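Putative S-adenosyl-L-methionine-dependent Methyltransferase (Methanococcus maripaludis, PDB 3DLC) binds S-adenosylmethionine and probably transfers its methyl group to an acceptor substrate, perhaps sterol-like, whose identity remains uncertain. Local coordinates at residues 5-8 with 9-12; 13-16 with 17-21; 73-76 with 77-80; 150-153 with 154-157; 203-206 with 207-210. All coordinates share one frame; numbering follows the deposited sequence.

Contact 1 (5-8 with 9-12); sequences NKKK and FDKK. With SAM (S-adenosylmethionine), chain C.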
# COMPACT_ATOMS: atom_id res chain seq x y z
N ASN A 5 -14.34 18.16 15.20
CA ASN A 5 -14.52 17.31 14.03
C ASN A 5 -13.48 16.21 14.00
O ASN A 5 -12.31 16.45 14.30
CB ASN A 5 -14.35 18.17 12.75
CG ASN A 5 -15.40 19.24 12.60
OD1 ASN A 5 -16.30 19.14 11.74
ND2 ASN A 5 -15.33 20.26 13.43
N LYS A 6 -13.92 15.05 13.58
CA LYS A 6 -13.08 13.87 13.38
C LYS A 6 -13.42 13.32 12.01
O LYS A 6 -14.58 13.15 11.68
CB LYS A 6 -13.36 12.84 14.48
CG LYS A 6 -12.72 11.51 14.24
CD LYS A 6 -11.22 11.48 14.53
CE LYS A 6 -10.56 10.17 14.05
NZ LYS A 6 -10.46 10.11 12.57
N LYS A 7 -12.40 13.09 11.18
CA LYS A 7 -12.60 12.54 9.84
C LYS A 7 -11.43 11.63 9.50
O LYS A 7 -10.39 11.68 10.15
CB LYS A 7 -12.76 13.64 8.82
CG LYS A 7 -11.59 14.56 8.73
CD LYS A 7 -11.86 15.77 7.80
CE LYS A 7 -10.76 16.86 7.82
NZ LYS A 7 -10.87 17.66 9.11
N LYS A 8 -11.61 10.78 8.51
CA LYS A 8 -10.55 9.84 8.20
C LYS A 8 -9.25 10.52 7.84
O LYS A 8 -9.20 11.52 7.12
CB LYS A 8 -10.92 8.90 7.06
CG LYS A 8 -12.07 7.96 7.37
CD LYS A 8 -12.14 6.79 6.38
CE LYS A 8 -12.36 7.20 4.95
NZ LYS A 8 -13.68 7.86 4.67
N PHE A 9 -8.19 9.96 8.39
CA PHE A 9 -6.80 10.32 8.07
C PHE A 9 -6.34 11.66 8.62
O PHE A 9 -5.33 12.23 8.20
CB PHE A 9 -6.49 10.19 6.56
CG PHE A 9 -7.16 8.99 5.92
CD1 PHE A 9 -6.98 7.73 6.44
CD2 PHE A 9 -7.93 9.15 4.79
CE1 PHE A 9 -7.59 6.62 5.86
CE2 PHE A 9 -8.54 8.03 4.18
CZ PHE A 9 -8.36 6.79 4.73
N ASP A 10 -7.11 12.14 9.59
CA ASP A 10 -6.77 13.38 10.30
C ASP A 10 -5.76 13.11 11.41
O ASP A 10 -5.20 12.03 11.50
CB ASP A 10 -8.02 14.11 10.80
CG ASP A 10 -8.81 13.36 11.86
OD1 ASP A 10 -8.40 12.25 12.27
OD2 ASP A 10 -9.84 13.93 12.32
N LYS A 11 -5.48 14.09 12.25
CA LYS A 11 -4.46 13.90 13.26
C LYS A 11 -4.79 12.75 14.21
O LYS A 11 -3.95 11.90 14.50
CB LYS A 11 -4.24 15.18 14.04
CG LYS A 11 -3.10 15.09 15.02
CD LYS A 11 -2.74 16.40 15.70
CE LYS A 11 -1.46 16.18 16.53
NZ LYS A 11 -0.98 17.40 17.24
N LYS A 12 -6.02 12.72 14.70
CA LYS A 12 -6.42 11.64 15.58
C LYS A 12 -6.41 10.29 14.90
O LYS A 12 -6.00 9.27 15.49
CB LYS A 12 -7.80 11.96 16.11
CG LYS A 12 -7.83 13.08 17.13
CD LYS A 12 -9.19 13.49 17.54
CE LYS A 12 -9.08 14.49 18.68
NZ LYS A 12 -10.39 14.82 19.18
N SAM C . 0.01 1.59 4.35
CA SAM C . -0.12 1.83 5.81
C SAM C . -0.16 0.51 6.54
O SAM C . -0.44 -0.51 5.91
OXT SAM C . 0.02 0.52 7.75
CB SAM C . -1.34 2.69 6.10
CG SAM C . -2.66 2.10 5.73
SD SAM C . -3.97 3.27 6.14
CE SAM C . -5.21 2.04 6.43
C5' SAM C . -4.45 4.01 4.49
C4' SAM C . -3.63 5.23 3.96
O4' SAM C . -3.85 5.63 2.57
C3' SAM C . -3.74 6.49 4.85
O3' SAM C . -2.46 6.80 5.32
C2' SAM C . -4.27 7.55 3.88
O2' SAM C . -3.95 8.89 4.16
C1' SAM C . -3.75 7.05 2.52
N9 SAM C . -4.53 7.51 1.37
C8 SAM C . -5.89 7.35 1.18
N7 SAM C . -6.26 7.81 -0.03
C5 SAM C . -5.13 8.30 -0.63
C6 SAM C . -4.89 8.93 -1.85
N6 SAM C . -5.85 9.26 -2.74
N1 SAM C . -3.61 9.24 -2.15
C2 SAM C . -2.58 8.99 -1.26
N3 SAM C . -2.78 8.43 -0.03
C4 SAM C . -4.04 8.09 0.23
O HOH W 1 -10.40 16.48 11.66
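The Phe9 ring is sandwiched between its neighbour and the cofactor. Over one face sits Lys8 CB, 3.8 Å from the Phe9 ring centroid and only 10° off the normal, a CH-pi contact; on the opposite face the ribose atom C2' of S-adenosylmethionine lies 3.7 Å above the plane. Lys8 runs alongside the ring and is bent near its end, which keeps CE within 4.0 Å of Phe9 CZ. Phe123 adds an edge-to-face contact with Phe9. An alanine at Phe9 is likely to strip the ribose of its cover on this side and leave the aliphatic part of Lys8 without a surface to lie on. Behind the ring, Asp10 gathers the polar groups. Lys6 NZ makes a salt bridge with Asp10 OD1 at 3.0 Å, and Lys7 N donates almost straight (169°) to Asp10 OD2 at 2.9 Å; both donors approach from above the carboxylate plane. A water donates to Asp10 OD2 and Asn5 O while accepting from Lys7 NZ, and Asp10 OD1 also takes Gly13 N. Lys6 CD packs on Lys12 CB at 3.8 Å. Residues Lys7 to Asp10 form a type II turn that delivers the chain into helix 11-22 with Asp10 as its N-cap, and the projecting Phe9 becomes part of the wall of the S-adenosylmethionine pocket.

Contact 2 (13-16 with 17-21); sequences GAKN and MDEIS. With SAM (S-adenosylmethionine), chain C.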
# COMPACT_ATOMS: atom_id res chain seq x y z
N GLY A 13 -6.86 10.24 13.65
CA GLY A 13 -6.86 9.00 12.92
C GLY A 13 -5.47 8.49 12.62
O GLY A 13 -5.21 7.29 12.66
N ALA A 14 -4.56 9.42 12.34
CA ALA A 14 -3.16 9.06 12.07
C ALA A 14 -2.55 8.43 13.32
O ALA A 14 -1.80 7.45 13.25
CB ALA A 14 -2.37 10.31 11.66
N LYS A 15 -2.86 9.00 14.49
CA LYS A 15 -2.39 8.45 15.75
C LYS A 15 -2.91 7.01 15.95
O LYS A 15 -2.18 6.13 16.39
CB LYS A 15 -2.83 9.36 16.91
CG LYS A 15 -2.46 8.85 18.30
CD LYS A 15 -2.90 9.85 19.40
CE LYS A 15 -2.57 9.37 20.82
NZ LYS A 15 -3.40 8.22 21.27
N ASN A 16 -4.18 6.79 15.65
CA ASN A 16 -4.74 5.44 15.80
C ASN A 16 -4.06 4.44 14.88
O ASN A 16 -3.75 3.33 15.29
CB ASN A 16 -6.22 5.45 15.50
CG ASN A 16 -7.02 6.15 16.53
OD1 ASN A 16 -6.53 6.47 17.61
ND2 ASN A 16 -8.28 6.38 16.24
N MSE A 17 -3.85 4.84 13.62
CA MSE A 17 -3.19 3.98 12.67
C MSE A 17 -1.76 3.67 13.13
O MSE A 17 -1.29 2.53 13.04
CB MSE A 17 -3.20 4.61 11.30
CG MSE A 17 -2.64 3.70 10.17
SE MSE A 17 -3.73 2.15 9.76
CE MSE A 17 -2.52 0.76 10.35
N ASP A 18 -1.06 4.70 13.61
CA ASP A 18 0.30 4.53 14.07
C ASP A 18 0.34 3.55 15.25
O ASP A 18 1.18 2.64 15.31
CB ASP A 18 0.85 5.88 14.52
CG ASP A 18 2.32 5.82 14.91
OD1 ASP A 18 3.12 5.24 14.15
OD2 ASP A 18 2.68 6.40 15.96
N GLU A 19 -0.57 3.73 16.20
CA GLU A 19 -0.60 2.85 17.38
C GLU A 19 -0.83 1.41 17.00
O GLU A 19 -0.19 0.50 17.52
CB GLU A 19 -1.65 3.35 18.37
CG GLU A 19 -1.18 4.63 19.06
CD GLU A 19 -2.18 5.25 20.02
OE1 GLU A 19 -3.31 4.72 20.16
OE2 GLU A 19 -1.83 6.32 20.61
N ILE A 20 -1.75 1.17 16.08
CA ILE A 20 -2.05 -0.19 15.62
C ILE A 20 -0.87 -0.77 14.85
O ILE A 20 -0.47 -1.93 15.04
CB ILE A 20 -3.36 -0.23 14.83
CG1 ILE A 20 -4.54 -0.05 15.79
CG2 ILE A 20 -3.49 -1.57 14.05
CD1 ILE A 20 -4.81 -1.25 16.71
N SER A 21 -0.27 0.05 13.98
CA SER A 21 0.88 -0.32 13.17
C SER A 21 2.06 -0.81 14.04
O SER A 21 2.85 -1.66 13.66
CB SER A 21 1.30 0.93 12.36
OG SER A 21 2.49 0.70 11.66
N SAM C . 0.01 1.59 4.35
CA SAM C . -0.12 1.83 5.81
C SAM C . -0.16 0.51 6.54
O SAM C . -0.44 -0.51 5.91
OXT SAM C . 0.02 0.52 7.75
CB SAM C . -1.34 2.69 6.10
CG SAM C . -2.66 2.10 5.73
SD SAM C . -3.97 3.27 6.14
CE SAM C . -5.21 2.04 6.43
C5' SAM C . -4.45 4.01 4.49
C4' SAM C . -3.63 5.23 3.96
O4' SAM C . -3.85 5.63 2.57
C3' SAM C . -3.74 6.49 4.85
O3' SAM C . -2.46 6.80 5.32
C2' SAM C . -4.27 7.55 3.88
O2' SAM C . -3.95 8.89 4.16
C1' SAM C . -3.75 7.05 2.52
N9 SAM C . -4.53 7.51 1.37
C8 SAM C . -5.89 7.35 1.18
N7 SAM C . -6.26 7.81 -0.03
C5 SAM C . -5.13 8.30 -0.63
C6 SAM C . -4.89 8.93 -1.85
N6 SAM C . -5.85 9.26 -2.74
N1 SAM C . -3.61 9.24 -2.15
C2 SAM C . -2.58 8.99 -1.26
N3 SAM C . -2.78 8.43 -0.03
C4 SAM C . -4.04 8.09 0.23
O HOH W 2 -5.04 6.93 19.67
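Met17 N, Asp18 N, Glu19 N and Ile20 N bond back to the carbonyl oxygens of Gly13, Ala14, Lys15 and Asn16, the i to i+4 hydrogen bonds of an alpha helix, with Asp18 N to Ala14 O at 2.9 Å.

The charged contact lies on the outward side, one turn apart. Lys15 NZ donates to Glu19 OE2 at 2.6 Å in a salt bridge, arriving on the syn side of that oxygen and 25° out of the carboxylate plane. Lys15 is extended as far as CE and then bends at its last torsion (-70°), which turns the ammonium group back onto the acid; Lys15 is deposited in two conformers, and this holds for the one described. A water accepts from Lys15 NZ at 2.6 Å and sits between the three side chains, 2.8 Å from Glu19 OE1 and 2.6 Å from Asn16 OD1. Asp18 looks elsewhere, pairing with Lys22 and Asn85.

Apolar contacts fill the inner side. Met17, modelled as selenomethionine, sends CG anti to its own nitrogen (chi1 -174°) and then folds, so that SE comes 3.6 Å from the methyl carbon CE of S-adenosylmethionine, while Met17 CE lies 3.6 Å from the cofactor's OXT. Phe25, Tyr29 and Pro54 touch Met17. The helix carries the Lys15-Glu19 pair on its outer side and turns Ala14 and Met17 inward, toward Met78 and the cofactor, with Met17 forming part of the wall at the methyl end of the S-adenosylmethionine pocket.

Contact 3 (73-76 with 77-80); sequences DFSK and HMNE. With SAM (S-adenosylmethionine), chain C.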
# COMPACT_ATOMS: atom_id res chain seq x y z
N ASP A 73 1.85 9.77 0.59
CA ASP A 73 0.57 9.81 1.30
C ASP A 73 -0.04 11.20 1.18
O ASP A 73 0.68 12.20 1.20
CB ASP A 73 0.76 9.42 2.76
CG ASP A 73 -0.53 8.95 3.40
OD1 ASP A 73 -1.43 9.77 3.65
OD2 ASP A 73 -0.66 7.72 3.64
N PHE A 74 -1.35 11.27 1.04
CA PHE A 74 -2.05 12.52 0.87
C PHE A 74 -2.41 13.21 2.16
O PHE A 74 -2.90 14.34 2.12
CB PHE A 74 -3.26 12.41 -0.10
CG PHE A 74 -4.54 11.82 0.47
CD1 PHE A 74 -4.59 11.08 1.65
CD2 PHE A 74 -5.71 12.00 -0.24
CE1 PHE A 74 -5.81 10.57 2.09
CE2 PHE A 74 -6.90 11.49 0.19
CZ PHE A 74 -6.96 10.76 1.36
N SER A 75 -2.10 12.59 3.31
CA SER A 75 -2.42 13.16 4.61
C SER A 75 -1.19 13.74 5.27
O SER A 75 -0.24 13.00 5.61
CB SER A 75 -3.05 12.10 5.52
OG SER A 75 -3.06 12.60 6.84
N LYS A 76 -1.18 15.05 5.45
CA LYS A 76 -0.10 15.74 6.16
C LYS A 76 0.10 15.12 7.54
O LYS A 76 1.20 15.04 8.03
CB LYS A 76 -0.47 17.23 6.35
CG LYS A 76 0.54 18.02 7.14
CD LYS A 76 1.84 18.06 6.46
CE LYS A 76 2.82 19.00 7.16
NZ LYS A 76 4.10 19.08 6.39
N HIS A 77 -0.99 14.73 8.20
CA HIS A 77 -0.92 14.17 9.55
C HIS A 77 -0.22 12.82 9.57
O HIS A 77 0.59 12.54 10.45
CB HIS A 77 -2.29 14.05 10.15
CG HIS A 77 -3.01 15.32 10.09
ND1 HIS A 77 -2.61 16.39 10.84
CD2 HIS A 77 -3.97 15.77 9.26
CE1 HIS A 77 -3.36 17.44 10.54
NE2 HIS A 77 -4.19 17.09 9.57
N MSE A 78 -0.50 12.00 8.56
CA MSE A 78 0.19 10.72 8.42
C MSE A 78 1.67 11.00 8.17
O MSE A 78 2.53 10.34 8.73
CB MSE A 78 -0.34 9.92 7.24
CG MSE A 78 -1.70 9.31 7.43
SE MSE A 78 -1.57 7.94 8.85
CE MSE A 78 -3.31 7.35 8.57
N ASN A 79 1.96 11.96 7.31
CA ASN A 79 3.35 12.23 6.93
C ASN A 79 4.19 12.75 8.08
O ASN A 79 5.38 12.44 8.19
CB ASN A 79 3.42 13.10 5.68
CG ASN A 79 2.96 12.35 4.45
OD1 ASN A 79 3.11 11.12 4.39
ND2 ASN A 79 2.42 13.05 3.49
N GLU A 80 3.56 13.52 8.96
CA GLU A 80 4.28 14.02 10.15
C GLU A 80 4.69 12.85 11.03
O GLU A 80 5.82 12.79 11.54
CB GLU A 80 3.42 15.02 10.93
CG GLU A 80 3.21 16.35 10.22
CD GLU A 80 2.11 17.23 10.82
OE1 GLU A 80 1.41 16.80 11.75
OE2 GLU A 80 1.93 18.36 10.33
N SAM C . 0.01 1.59 4.35
CA SAM C . -0.12 1.83 5.81
C SAM C . -0.16 0.51 6.54
O SAM C . -0.44 -0.51 5.91
OXT SAM C . 0.02 0.52 7.75
CB SAM C . -1.34 2.69 6.10
CG SAM C . -2.66 2.10 5.73
SD SAM C . -3.97 3.27 6.14
CE SAM C . -5.21 2.04 6.43
C5' SAM C . -4.45 4.01 4.49
C4' SAM C . -3.63 5.23 3.96
O4' SAM C . -3.85 5.63 2.57
C3' SAM C . -3.74 6.49 4.85
O3' SAM C . -2.46 6.80 5.32
C2' SAM C . -4.27 7.55 3.88
O2' SAM C . -3.95 8.89 4.16
C1' SAM C . -3.75 7.05 2.52
N9 SAM C . -4.53 7.51 1.37
C8 SAM C . -5.89 7.35 1.18
N7 SAM C . -6.26 7.81 -0.03
C5 SAM C . -5.13 8.30 -0.63
C6 SAM C . -4.89 8.93 -1.85
N6 SAM C . -5.85 9.26 -2.74
N1 SAM C . -3.61 9.24 -2.15
C2 SAM C . -2.58 8.99 -1.26
N3 SAM C . -2.78 8.43 -0.03
C4 SAM C . -4.04 8.09 0.23
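Leaving its strand at Asp73, the chain turns through Phe74 and enters a helix at Ser75, whose O accepts from Asn79 N at 3.0 Å as the first turn closes. Ser75 is the N-cap: its OG takes Met78 N at 3.1 Å along a nearly straight path (165°), and the same OG is hydrogen-bonded to the backbone O of Phe9. Asn79 reaches back from the first turn, its ND2 donating to Asp73 O at 3.0 Å from 46° above the carbonyl plane; ND2 also binds Gln99 OE1, so the amide is held from two directions. The Asp73 carboxylate grips the ribose of S-adenosylmethionine with both oxygens, O2' donating to OD1 at 2.7 Å and O3' to OD2 at 2.6 Å. Second-shell donors fix its rotation: Ser75 N uses the anti lone pair of OD1 in an Asx turn, and Gly53 N binds OD2. Met78 CG adds a contact to O3' at 3.4 Å. Phe74 takes no part across the two segments but points to the cofactor, with CG tucked between its nitrogen and carbonyl carbon (chi1 80°); adenine C5 lies 3.4 Å above the Phe74 ring plane, over its centre, and O2' meets the ring edge. A serine in place of Phe74 would probably leave this face of the adenine without its flat cover and the base freer to shift. An acidic residue ending the second strand and holding both ribose hydroxyls is the hallmark of Rossmann-fold, class I methyltransferases.

Contact 4 (150-153 with 154-157); sequences FGNK and ELRD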
# COMPACT_ATOMS: atom_id res chain seq x y z
N PHE A 150 -2.62 -9.37 5.64
CA PHE A 150 -1.87 -9.62 6.87
C PHE A 150 -0.64 -10.49 6.70
O PHE A 150 -0.04 -10.86 7.67
CB PHE A 150 -2.82 -10.11 7.97
CG PHE A 150 -3.91 -9.13 8.21
CD1 PHE A 150 -3.70 -8.02 9.02
CD2 PHE A 150 -5.09 -9.18 7.46
CE1 PHE A 150 -4.66 -7.05 9.19
CE2 PHE A 150 -6.05 -8.18 7.59
CZ PHE A 150 -5.84 -7.12 8.47
N GLY A 151 -0.29 -10.78 5.46
CA GLY A 151 0.94 -11.50 5.16
C GLY A 151 0.87 -13.02 5.18
O GLY A 151 1.47 -13.65 4.32
N ASN A 152 0.21 -13.59 6.18
CA ASN A 152 -0.00 -15.03 6.19
C ASN A 152 -1.25 -15.36 7.00
O ASN A 152 -1.84 -14.50 7.65
CB ASN A 152 1.26 -15.76 6.65
CG ASN A 152 1.63 -15.47 8.09
OD1 ASN A 152 0.77 -15.43 8.96
ND2 ASN A 152 2.93 -15.31 8.36
N LYS A 153 -1.66 -16.62 6.94
CA LYS A 153 -2.90 -17.03 7.58
C LYS A 153 -2.85 -16.91 9.09
O LYS A 153 -3.84 -16.53 9.71
CB LYS A 153 -3.22 -18.48 7.20
CG LYS A 153 -4.52 -18.99 7.76
CD LYS A 153 -4.77 -20.43 7.36
CE LYS A 153 -6.12 -20.92 7.78
NZ LYS A 153 -6.33 -22.30 7.29
N GLU A 154 -1.72 -17.25 9.69
CA GLU A 154 -1.60 -17.25 11.15
C GLU A 154 -1.81 -15.84 11.70
O GLU A 154 -2.56 -15.62 12.65
CB GLU A 154 -0.24 -17.82 11.64
CG GLU A 154 -0.05 -17.75 13.20
CD GLU A 154 1.15 -18.53 13.76
OE1 GLU A 154 1.96 -19.08 12.99
OE2 GLU A 154 1.31 -18.57 15.01
N LEU A 155 -1.14 -14.88 11.09
CA LEU A 155 -1.28 -13.48 11.50
C LEU A 155 -2.66 -12.96 11.16
O LEU A 155 -3.27 -12.25 11.96
CB LEU A 155 -0.19 -12.61 10.88
CG LEU A 155 1.24 -12.92 11.31
CD1 LEU A 155 2.18 -12.03 10.55
CD2 LEU A 155 1.40 -12.74 12.84
N ARG A 156 -3.17 -13.31 9.99
CA ARG A 156 -4.50 -12.87 9.63
C ARG A 156 -5.50 -13.27 10.73
O ARG A 156 -6.33 -12.48 11.19
CB ARG A 156 -4.93 -13.47 8.29
CG ARG A 156 -6.31 -13.08 7.87
CD ARG A 156 -6.80 -13.96 6.72
NE ARG A 156 -7.08 -15.30 7.23
CZ ARG A 156 -7.43 -16.32 6.48
NH1 ARG A 156 -7.52 -16.17 5.18
NH2 ARG A 156 -7.68 -17.50 7.05
N ASP A 157 -5.44 -14.52 11.11
CA ASP A 157 -6.43 -15.08 12.04
C ASP A 157 -6.29 -14.47 13.44
O ASP A 157 -7.29 -14.15 14.11
CB ASP A 157 -6.34 -16.60 12.07
CG ASP A 157 -6.84 -17.25 10.78
OD1 ASP A 157 -7.46 -16.55 9.93
OD2 ASP A 157 -6.65 -18.49 10.68
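Asn152 OD1 meets Leu155 N at 2.9 Å, nearly along the C=O axis, with the N-H pointing straight at it (175°). This satisfies an amide that has no carbonyl of a preceding helical turn to bind. Asn152 can do so because its CG stands between the backbone nitrogen and the carbonyl carbon (chi1 65°), folding the amide back over the chain. The next two amides are served by main chain: Arg156 N by Asn152 O and Asp157 N by Lys153 O, each at 2.9 Å. Asn152 is thus the N-cap of helix 153-166, the first of three helices that follow strand 142-148 in the chain, before strand 198-203 of the Rossmann-like sheet. Before the cap, Gly151 O accepts from Asn35 ND2 on helix 28-40. On the outer side Arg156 holds Asp157 side-on, NE and NH2 both donating to the single oxygen Asp157 OD1 at 3.0 Å, with that oxygen in the guanidinium plane; Arg156 NH1 makes a long, weak ion pair with Asp204. The aliphatic part of Lys153 runs past this pair, its CG 3.6 Å from Arg156 NH2 and also 3.6 Å from Asp157 OD2. On the inner side, Phe150 CB touches Arg156 CA at 3.6 Å, and the Phe150 ring makes a cation-pi contact with Arg118 and an edge-to-face one with Phe25.

Contact 5 (203-206 with 207-210); sequences GDEG and FWII. Unlike the reference sequence in segment 203-206: Gly203 (reference Glu).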
# COMPACT_ATOMS: atom_id res chain seq x y z
N GLY A 203 -5.69 -14.70 -1.45
CA GLY A 203 -5.35 -15.87 -0.69
C GLY A 203 -5.01 -15.54 0.73
O GLY A 203 -5.35 -14.47 1.23
N ASP A 204 -4.30 -16.44 1.38
CA ASP A 204 -4.03 -16.25 2.81
C ASP A 204 -3.17 -15.04 3.10
O ASP A 204 -3.16 -14.56 4.22
CB ASP A 204 -3.43 -17.52 3.42
CG ASP A 204 -4.46 -18.67 3.53
OD1 ASP A 204 -5.69 -18.44 3.50
OD2 ASP A 204 -4.05 -19.81 3.70
N GLU A 205 -2.46 -14.53 2.12
CA GLU A 205 -1.60 -13.39 2.34
C GLU A 205 -2.31 -12.08 2.10
O GLU A 205 -1.80 -11.00 2.40
CB GLU A 205 -0.38 -13.45 1.45
CG GLU A 205 -0.68 -13.27 -0.03
CD GLU A 205 -0.87 -14.56 -0.82
OE1 GLU A 205 -1.60 -15.54 -0.42
OE2 GLU A 205 -0.28 -14.57 -1.92
N GLY A 206 -3.50 -12.19 1.56
CA GLY A 206 -4.37 -11.04 1.29
C GLY A 206 -4.86 -10.94 -0.14
O GLY A 206 -4.90 -11.94 -0.87
N PHE A 207 -5.25 -9.72 -0.51
CA PHE A 207 -5.75 -9.35 -1.85
C PHE A 207 -4.70 -8.42 -2.44
O PHE A 207 -4.39 -7.39 -1.84
CB PHE A 207 -7.08 -8.60 -1.72
CG PHE A 207 -7.46 -7.85 -2.98
CD1 PHE A 207 -8.00 -8.51 -4.07
CD2 PHE A 207 -7.24 -6.52 -3.11
CE1 PHE A 207 -8.31 -7.82 -5.22
CE2 PHE A 207 -7.57 -5.82 -4.28
CZ PHE A 207 -8.10 -6.48 -5.31
N TRP A 208 -4.16 -8.74 -3.62
CA TRP A 208 -3.08 -7.93 -4.20
C TRP A 208 -3.18 -7.88 -5.71
O TRP A 208 -3.38 -8.89 -6.38
CB TRP A 208 -1.71 -8.48 -3.79
CG TRP A 208 -1.56 -8.58 -2.29
CD1 TRP A 208 -1.78 -9.68 -1.52
CD2 TRP A 208 -1.21 -7.53 -1.40
NE1 TRP A 208 -1.59 -9.38 -0.20
CE2 TRP A 208 -1.24 -8.06 -0.09
CE3 TRP A 208 -0.88 -6.19 -1.56
CZ2 TRP A 208 -0.91 -7.29 1.03
CZ3 TRP A 208 -0.55 -5.42 -0.44
CH2 TRP A 208 -0.58 -5.98 0.83
N ILE A 209 -3.00 -6.66 -6.23
CA ILE A 209 -2.99 -6.34 -7.64
C ILE A 209 -1.55 -6.23 -8.10
O ILE A 209 -0.80 -5.39 -7.60
CB ILE A 209 -3.75 -5.03 -7.88
CG1 ILE A 209 -5.22 -5.13 -7.43
CG2 ILE A 209 -3.63 -4.59 -9.34
CD1 ILE A 209 -5.90 -3.77 -7.20
N ILE A 210 -1.19 -7.08 -9.06
CA ILE A 210 0.19 -7.23 -9.51
C ILE A 210 0.29 -6.99 -11.02
O ILE A 210 0.10 -7.88 -11.86
CB ILE A 210 0.70 -8.66 -9.17
CG1 ILE A 210 0.57 -8.92 -7.68
CG2 ILE A 210 2.15 -8.84 -9.64
CD1 ILE A 210 0.86 -10.33 -7.23
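A tight beta hairpin brings Glu205 up against Trp208: the type I turn from Gly203 to Gly206 joins the antiparallel strands 198-203 and 206-211. Gly203 and Gly206 close it with a pair of backbone bonds, Gly203 N to Gly206 O at 2.9 Å and Gly206 N to Gly203 O at 3.0 Å. From the outgoing strand the indole turns back to the turn, and Trp208 NE1 donates to Glu205 O at 3.1 Å with an N-H angle of 168°. The oxygen sits exactly in the indole plane, at the ring edge, whereas the nitrogen stands 56° above the carbonyl plane of Glu205, so the bond is straight for the donor but not aimed at a lone pair. The tryptophan reaches this place with CG opposite its carbonyl carbon (chi1 -56°). Glu205 CG lies 4.0 Å from Trp208 NE1, and Gly206 CA is 3.6 Å from that same nitrogen; a beta carbon on Gly206 would collide with it. Both strands belong to the seven-stranded sheet, order 3-2-1-4-5-7-6, of a class I methyltransferase, in which 206-211 is the antiparallel strand next to 142-148. Tyr145 stacks on Trp208, whose side chain also comes within about 4 Å of that of the cofactor-binding Arg118. Alternation along the strand sends Phe207 and Ile209 to the other side of the sheet, where Phe207 meets Val183 and Ile209 packs on Phe186 and Leu190 of helix 180-193.

In the fold
None of the five contacts closes a long loop: each lies within one short run of chain, and they follow in series without nesting or crossing. Contact 1 starts helix 11-22 and contact 2 continues it. Contact 3, at the junction of strand 66-73 with helix 76-88, touches both, through Phe9 and through Met78 against Ala14 and Met17. All three reach S-adenosylmethionine, so the N-terminal helix is tied to the Rossmann core around the cofactor. Farther along, contact 4 begins helix 153-166 and contact 5 turns the final hairpin; they meet where Gly151 O touches Glu205 CB, with centres about 28 Å from that of contact 1.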